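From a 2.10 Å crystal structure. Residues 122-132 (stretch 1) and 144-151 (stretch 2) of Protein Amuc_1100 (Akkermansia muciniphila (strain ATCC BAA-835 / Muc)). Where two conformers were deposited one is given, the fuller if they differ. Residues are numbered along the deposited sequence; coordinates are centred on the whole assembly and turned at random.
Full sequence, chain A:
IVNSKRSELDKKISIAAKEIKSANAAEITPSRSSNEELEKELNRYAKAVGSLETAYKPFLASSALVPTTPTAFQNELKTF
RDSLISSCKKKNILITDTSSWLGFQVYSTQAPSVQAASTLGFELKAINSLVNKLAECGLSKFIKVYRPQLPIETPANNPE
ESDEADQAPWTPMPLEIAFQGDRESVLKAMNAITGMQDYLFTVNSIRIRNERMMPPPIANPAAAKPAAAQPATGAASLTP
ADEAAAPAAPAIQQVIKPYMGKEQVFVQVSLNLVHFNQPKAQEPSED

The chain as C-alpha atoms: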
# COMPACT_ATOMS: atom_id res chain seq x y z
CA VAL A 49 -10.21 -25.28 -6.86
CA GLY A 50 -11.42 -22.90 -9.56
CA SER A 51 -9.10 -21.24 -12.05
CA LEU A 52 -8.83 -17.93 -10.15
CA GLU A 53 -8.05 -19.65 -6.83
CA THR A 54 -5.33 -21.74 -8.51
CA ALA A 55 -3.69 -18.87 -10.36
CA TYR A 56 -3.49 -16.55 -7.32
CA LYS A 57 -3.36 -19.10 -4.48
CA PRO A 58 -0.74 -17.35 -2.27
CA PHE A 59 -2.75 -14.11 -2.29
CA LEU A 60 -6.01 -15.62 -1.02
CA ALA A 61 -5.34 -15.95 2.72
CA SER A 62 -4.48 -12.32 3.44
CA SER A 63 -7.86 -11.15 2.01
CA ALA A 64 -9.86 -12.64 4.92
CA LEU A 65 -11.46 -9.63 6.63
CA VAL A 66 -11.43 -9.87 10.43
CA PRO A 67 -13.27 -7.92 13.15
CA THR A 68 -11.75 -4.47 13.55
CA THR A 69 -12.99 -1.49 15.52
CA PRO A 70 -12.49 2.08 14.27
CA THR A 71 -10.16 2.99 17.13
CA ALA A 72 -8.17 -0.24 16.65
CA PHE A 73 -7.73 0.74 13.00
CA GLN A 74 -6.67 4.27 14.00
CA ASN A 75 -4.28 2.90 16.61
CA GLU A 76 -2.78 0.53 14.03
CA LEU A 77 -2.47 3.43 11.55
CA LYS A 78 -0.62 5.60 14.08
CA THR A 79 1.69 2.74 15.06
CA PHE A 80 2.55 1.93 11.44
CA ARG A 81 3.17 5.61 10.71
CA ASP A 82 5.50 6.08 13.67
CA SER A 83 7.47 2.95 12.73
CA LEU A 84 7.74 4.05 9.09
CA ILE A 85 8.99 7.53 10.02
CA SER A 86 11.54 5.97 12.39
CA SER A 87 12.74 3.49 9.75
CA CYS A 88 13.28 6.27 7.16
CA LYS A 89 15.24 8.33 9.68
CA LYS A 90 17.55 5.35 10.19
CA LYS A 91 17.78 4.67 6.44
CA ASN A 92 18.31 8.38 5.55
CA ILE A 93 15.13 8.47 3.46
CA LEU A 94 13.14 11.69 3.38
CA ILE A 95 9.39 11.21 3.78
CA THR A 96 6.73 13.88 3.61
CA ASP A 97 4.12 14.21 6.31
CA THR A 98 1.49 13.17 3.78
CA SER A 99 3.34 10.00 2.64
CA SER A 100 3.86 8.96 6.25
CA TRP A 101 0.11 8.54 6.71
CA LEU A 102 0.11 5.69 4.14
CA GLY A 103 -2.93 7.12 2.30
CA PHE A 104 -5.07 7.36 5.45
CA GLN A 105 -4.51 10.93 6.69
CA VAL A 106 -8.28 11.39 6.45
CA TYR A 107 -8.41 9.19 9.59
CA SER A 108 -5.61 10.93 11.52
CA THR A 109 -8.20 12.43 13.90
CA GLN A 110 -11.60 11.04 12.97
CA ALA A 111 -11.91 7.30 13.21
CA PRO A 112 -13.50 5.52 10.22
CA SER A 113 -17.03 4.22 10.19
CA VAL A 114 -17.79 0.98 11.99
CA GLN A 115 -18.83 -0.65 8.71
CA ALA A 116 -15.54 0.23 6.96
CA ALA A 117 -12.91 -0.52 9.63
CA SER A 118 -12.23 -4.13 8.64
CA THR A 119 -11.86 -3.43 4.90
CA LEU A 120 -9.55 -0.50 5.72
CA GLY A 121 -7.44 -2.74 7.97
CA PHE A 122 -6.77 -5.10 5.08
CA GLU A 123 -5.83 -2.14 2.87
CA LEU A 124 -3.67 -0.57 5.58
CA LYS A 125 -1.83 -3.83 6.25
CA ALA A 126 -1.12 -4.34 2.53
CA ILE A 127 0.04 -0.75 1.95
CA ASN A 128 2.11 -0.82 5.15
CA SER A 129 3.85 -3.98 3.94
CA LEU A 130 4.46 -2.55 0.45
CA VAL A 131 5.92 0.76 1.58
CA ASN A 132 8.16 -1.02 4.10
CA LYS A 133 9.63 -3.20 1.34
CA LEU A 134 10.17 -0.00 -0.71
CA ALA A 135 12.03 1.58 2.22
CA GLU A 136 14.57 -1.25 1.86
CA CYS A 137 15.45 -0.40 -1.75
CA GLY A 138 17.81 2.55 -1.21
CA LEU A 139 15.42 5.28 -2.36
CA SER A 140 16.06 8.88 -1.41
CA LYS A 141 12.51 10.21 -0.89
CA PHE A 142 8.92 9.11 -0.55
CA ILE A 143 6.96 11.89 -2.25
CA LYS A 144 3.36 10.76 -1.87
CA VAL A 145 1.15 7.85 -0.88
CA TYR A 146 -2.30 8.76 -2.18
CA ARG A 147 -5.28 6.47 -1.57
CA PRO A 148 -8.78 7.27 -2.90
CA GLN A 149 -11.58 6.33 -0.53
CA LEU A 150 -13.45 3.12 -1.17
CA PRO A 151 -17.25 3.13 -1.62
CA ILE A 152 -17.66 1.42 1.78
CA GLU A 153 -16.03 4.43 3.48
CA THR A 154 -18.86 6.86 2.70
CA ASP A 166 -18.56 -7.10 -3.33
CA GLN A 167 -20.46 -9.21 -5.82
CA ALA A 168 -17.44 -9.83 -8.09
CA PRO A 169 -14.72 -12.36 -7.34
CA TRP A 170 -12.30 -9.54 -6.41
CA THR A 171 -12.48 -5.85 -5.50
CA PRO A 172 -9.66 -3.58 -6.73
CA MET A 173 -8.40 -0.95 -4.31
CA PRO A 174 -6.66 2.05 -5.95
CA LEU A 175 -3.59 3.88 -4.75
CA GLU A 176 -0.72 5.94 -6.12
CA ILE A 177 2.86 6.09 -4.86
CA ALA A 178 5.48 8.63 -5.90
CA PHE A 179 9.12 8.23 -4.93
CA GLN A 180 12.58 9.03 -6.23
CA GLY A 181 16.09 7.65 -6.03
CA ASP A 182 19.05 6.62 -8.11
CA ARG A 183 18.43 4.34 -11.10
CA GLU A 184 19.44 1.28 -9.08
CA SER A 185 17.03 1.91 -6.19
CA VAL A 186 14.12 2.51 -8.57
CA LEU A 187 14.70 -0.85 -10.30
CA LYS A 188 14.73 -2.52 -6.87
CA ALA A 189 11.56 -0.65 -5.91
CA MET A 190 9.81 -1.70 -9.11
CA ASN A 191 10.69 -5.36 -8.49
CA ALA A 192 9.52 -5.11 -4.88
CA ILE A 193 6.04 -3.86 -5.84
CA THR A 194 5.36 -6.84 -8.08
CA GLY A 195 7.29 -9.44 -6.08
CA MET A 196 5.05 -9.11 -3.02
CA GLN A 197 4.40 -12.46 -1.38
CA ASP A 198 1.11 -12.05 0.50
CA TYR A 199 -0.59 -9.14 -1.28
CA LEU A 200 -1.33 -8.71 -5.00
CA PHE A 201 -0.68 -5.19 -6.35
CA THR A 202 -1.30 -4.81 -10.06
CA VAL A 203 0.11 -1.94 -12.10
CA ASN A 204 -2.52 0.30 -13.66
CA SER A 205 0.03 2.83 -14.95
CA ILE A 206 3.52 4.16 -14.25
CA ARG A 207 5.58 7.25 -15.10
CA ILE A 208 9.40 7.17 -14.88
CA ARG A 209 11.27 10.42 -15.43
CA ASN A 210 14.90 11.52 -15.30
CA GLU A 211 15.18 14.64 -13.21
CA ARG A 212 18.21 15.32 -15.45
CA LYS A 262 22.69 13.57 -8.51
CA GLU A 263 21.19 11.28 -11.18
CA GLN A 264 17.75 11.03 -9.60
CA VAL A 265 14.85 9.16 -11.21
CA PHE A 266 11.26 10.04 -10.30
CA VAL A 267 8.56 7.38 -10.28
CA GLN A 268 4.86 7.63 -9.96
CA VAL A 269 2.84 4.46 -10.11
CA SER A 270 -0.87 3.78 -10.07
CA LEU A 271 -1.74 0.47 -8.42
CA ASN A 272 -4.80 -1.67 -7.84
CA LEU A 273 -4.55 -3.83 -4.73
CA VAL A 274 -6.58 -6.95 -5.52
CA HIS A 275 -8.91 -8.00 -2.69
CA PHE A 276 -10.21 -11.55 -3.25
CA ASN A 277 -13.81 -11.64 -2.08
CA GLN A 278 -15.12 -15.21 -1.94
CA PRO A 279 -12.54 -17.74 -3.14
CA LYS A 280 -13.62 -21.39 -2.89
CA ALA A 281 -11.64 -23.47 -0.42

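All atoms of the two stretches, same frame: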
# COMPACT_ATOMS: atom_id res chain seq x y z
N PHE A 122 -7.42 -4.34 6.14
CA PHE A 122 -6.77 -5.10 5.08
C PHE A 122 -5.94 -4.18 4.20
O PHE A 122 -4.76 -4.45 3.94
CB PHE A 122 -7.81 -5.83 4.22
CG PHE A 122 -7.26 -6.34 2.91
CD1 PHE A 122 -6.53 -7.52 2.86
CD2 PHE A 122 -7.44 -5.61 1.74
CE1 PHE A 122 -6.01 -7.98 1.65
CE2 PHE A 122 -6.93 -6.07 0.54
CZ PHE A 122 -6.22 -7.24 0.49
N GLU A 123 -6.53 -3.06 3.76
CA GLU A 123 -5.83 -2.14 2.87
C GLU A 123 -4.62 -1.52 3.56
O GLU A 123 -3.54 -1.39 2.97
CB GLU A 123 -6.78 -1.06 2.36
CG GLU A 123 -6.18 -0.29 1.21
CD GLU A 123 -7.13 0.72 0.61
OE1 GLU A 123 -8.03 1.21 1.33
OE2 GLU A 123 -6.95 1.04 -0.59
N LEU A 124 -4.79 -1.12 4.82
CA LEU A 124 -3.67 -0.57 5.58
C LEU A 124 -2.55 -1.58 5.75
O LEU A 124 -1.37 -1.24 5.62
CB LEU A 124 -4.18 -0.07 6.93
CG LEU A 124 -3.14 0.34 7.98
CD1 LEU A 124 -2.13 1.35 7.42
CD2 LEU A 124 -3.82 0.88 9.25
N LYS A 125 -2.89 -2.84 6.07
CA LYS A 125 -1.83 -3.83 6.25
C LYS A 125 -1.07 -4.08 4.96
O LYS A 125 0.16 -4.23 4.97
CB LYS A 125 -2.40 -5.15 6.80
CG LYS A 125 -2.74 -5.08 8.29
CD LYS A 125 -1.76 -5.87 9.22
CE LYS A 125 -2.25 -6.03 10.68
NZ LYS A 125 -1.28 -5.59 11.74
N ALA A 126 -1.78 -4.12 3.82
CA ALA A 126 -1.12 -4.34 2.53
C ALA A 126 -0.23 -3.16 2.15
O ALA A 126 0.92 -3.34 1.71
CB ALA A 126 -2.17 -4.60 1.45
N ILE A 127 -0.75 -1.94 2.29
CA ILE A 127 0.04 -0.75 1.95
C ILE A 127 1.24 -0.62 2.88
O ILE A 127 2.37 -0.38 2.44
CB ILE A 127 -0.84 0.52 1.97
CG1 ILE A 127 -1.91 0.46 0.88
CG2 ILE A 127 0.04 1.80 1.82
CD1 ILE A 127 -2.96 1.60 0.92
N ASN A 128 1.01 -0.83 4.18
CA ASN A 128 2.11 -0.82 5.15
C ASN A 128 3.22 -1.79 4.74
O ASN A 128 4.40 -1.46 4.83
CB ASN A 128 1.64 -1.18 6.55
CG ASN A 128 2.78 -1.13 7.56
OD1 ASN A 128 3.35 -0.06 7.81
ND2 ASN A 128 3.16 -2.28 8.08
N SER A 129 2.84 -3.00 4.33
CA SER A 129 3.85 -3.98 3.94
C SER A 129 4.59 -3.55 2.69
O SER A 129 5.82 -3.67 2.60
CB SER A 129 3.19 -5.35 3.74
OG SER A 129 4.12 -6.27 3.21
N LEU A 130 3.85 -3.03 1.70
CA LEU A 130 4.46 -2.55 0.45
C LEU A 130 5.45 -1.42 0.70
O LEU A 130 6.60 -1.48 0.26
CB LEU A 130 3.36 -2.06 -0.51
CG LEU A 130 3.87 -1.41 -1.82
CD1 LEU A 130 4.86 -2.33 -2.54
CD2 LEU A 130 2.70 -1.06 -2.73
N VAL A 131 5.02 -0.37 1.40
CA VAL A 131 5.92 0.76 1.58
C VAL A 131 7.17 0.34 2.36
O VAL A 131 8.28 0.79 2.07
CB VAL A 131 5.17 1.92 2.26
CG1 VAL A 131 6.13 3.06 2.58
CG2 VAL A 131 4.07 2.42 1.32
N ASN A 132 7.01 -0.57 3.32
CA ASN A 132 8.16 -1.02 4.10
C ASN A 132 9.17 -1.78 3.24
O ASN A 132 10.38 -1.60 3.41
CB ASN A 132 7.69 -1.86 5.29
CG ASN A 132 7.30 -0.99 6.47
OD1 ASN A 132 8.15 -0.34 7.07
ND2 ASN A 132 6.02 -0.93 6.76
N LYS A 144 4.78 10.79 -2.17
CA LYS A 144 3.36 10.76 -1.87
C LYS A 144 2.89 9.31 -1.80
O LYS A 144 3.40 8.45 -2.52
CB LYS A 144 2.56 11.59 -2.90
CG LYS A 144 2.06 10.88 -4.14
CD LYS A 144 1.16 11.86 -4.95
CE LYS A 144 0.60 11.24 -6.24
NZ LYS A 144 0.19 12.27 -7.28
N VAL A 145 1.96 9.05 -0.88
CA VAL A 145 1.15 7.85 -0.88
C VAL A 145 -0.28 8.34 -0.88
O VAL A 145 -0.77 8.86 0.14
CB VAL A 145 1.42 6.93 0.32
CG1 VAL A 145 0.55 5.67 0.21
CG2 VAL A 145 2.90 6.56 0.39
N TYR A 146 -0.97 8.20 -2.00
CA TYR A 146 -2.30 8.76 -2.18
C TYR A 146 -3.28 7.62 -2.41
O TYR A 146 -3.07 6.78 -3.29
CB TYR A 146 -2.32 9.73 -3.36
CG TYR A 146 -3.71 10.02 -3.83
CD1 TYR A 146 -4.58 10.80 -3.07
CD2 TYR A 146 -4.17 9.50 -5.04
CE1 TYR A 146 -5.88 11.05 -3.51
CE2 TYR A 146 -5.46 9.76 -5.48
CZ TYR A 146 -6.30 10.53 -4.71
OH TYR A 146 -7.57 10.78 -5.14
N ARG A 147 -4.34 7.59 -1.60
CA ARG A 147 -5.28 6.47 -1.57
C ARG A 147 -6.70 7.00 -1.65
O ARG A 147 -7.23 7.52 -0.66
CB ARG A 147 -5.07 5.65 -0.31
CG ARG A 147 -6.08 4.51 -0.08
CD ARG A 147 -6.24 4.23 1.43
NE ARG A 147 -7.08 5.26 2.07
CZ ARG A 147 -8.39 5.15 2.26
NH1 ARG A 147 -9.03 4.03 1.92
NH2 ARG A 147 -9.06 6.15 2.81
N PRO A 148 -7.36 6.88 -2.81
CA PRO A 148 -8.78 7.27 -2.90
C PRO A 148 -9.63 6.44 -1.94
O PRO A 148 -9.34 5.27 -1.67
CB PRO A 148 -9.15 6.97 -4.36
CG PRO A 148 -7.83 7.00 -5.13
CD PRO A 148 -6.77 6.56 -4.12
N GLN A 149 -10.69 7.06 -1.43
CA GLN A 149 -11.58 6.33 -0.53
C GLN A 149 -12.36 5.29 -1.29
O GLN A 149 -12.74 5.50 -2.45
CB GLN A 149 -12.57 7.28 0.17
CG GLN A 149 -11.90 8.24 1.14
CD GLN A 149 -12.87 9.26 1.72
OE1 GLN A 149 -14.09 9.06 1.68
NE2 GLN A 149 -12.33 10.36 2.22
N LEU A 150 -12.61 4.16 -0.64
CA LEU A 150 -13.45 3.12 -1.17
C LEU A 150 -14.92 3.47 -1.00
O LEU A 150 -15.27 4.23 -0.10
CB LEU A 150 -13.15 1.80 -0.46
CG LEU A 150 -11.72 1.29 -0.57
CD1 LEU A 150 -11.52 0.05 0.32
CD2 LEU A 150 -11.39 0.99 -2.03
N PRO A 151 -15.80 2.89 -1.82
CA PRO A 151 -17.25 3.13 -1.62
C PRO A 151 -17.74 2.80 -0.22
O PRO A 151 -18.58 3.53 0.31
CB PRO A 151 -17.89 2.23 -2.69
CG PRO A 151 -16.84 2.18 -3.78
CD PRO A 151 -15.52 2.12 -3.04

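This is a small contact between a helix and a strand with the loop that follows it, burying 244 Å² summed over both sides, in which a thin apolar seam ends in one buried salt bridge. Residues 122-132 are helical throughout, with i to i+4 backbone hydrogen bonds running from Ala-126 N to Phe-122 O (3.0 Å) through Asn-132 N to Asn-128 O (3.1 Å). Lys-144 to Tyr-146 are strand, and Arg-147 to Leu-150 continue as an extended loop. No backbone hydrogen bond links the stretches; the nearest CA atoms, of Val-131 and Val-145, lie 8.9 Å apart, so side chains make the contact.

The helix contributes Glu-123, Ile-127 and Val-131, spaced four residues apart and therefore aligned on one face, each with its CA-to-CB bond directed toward the other stretch. Val-145 meets two of them: its CG1 lies 4.2 Å from Ile-127 CG2, and its CG2 lies 4.4 Å from Val-131 CG2, distances typical of van der Waals packing. Tyr-146, the next residue, is out of reach, whereas Arg-147 returns to the helix.

Arg-147 NH1 donates to Glu-123 OE1 at 3.0 Å with an N-H...O angle of 153°. The carboxylate oxygen sits near the guanidinium plane, at its edge, combining charge attraction with favourable hydrogen-bond direction. Leu-150 CD1 packs 3.8 Å from the same Glu-123 OE1.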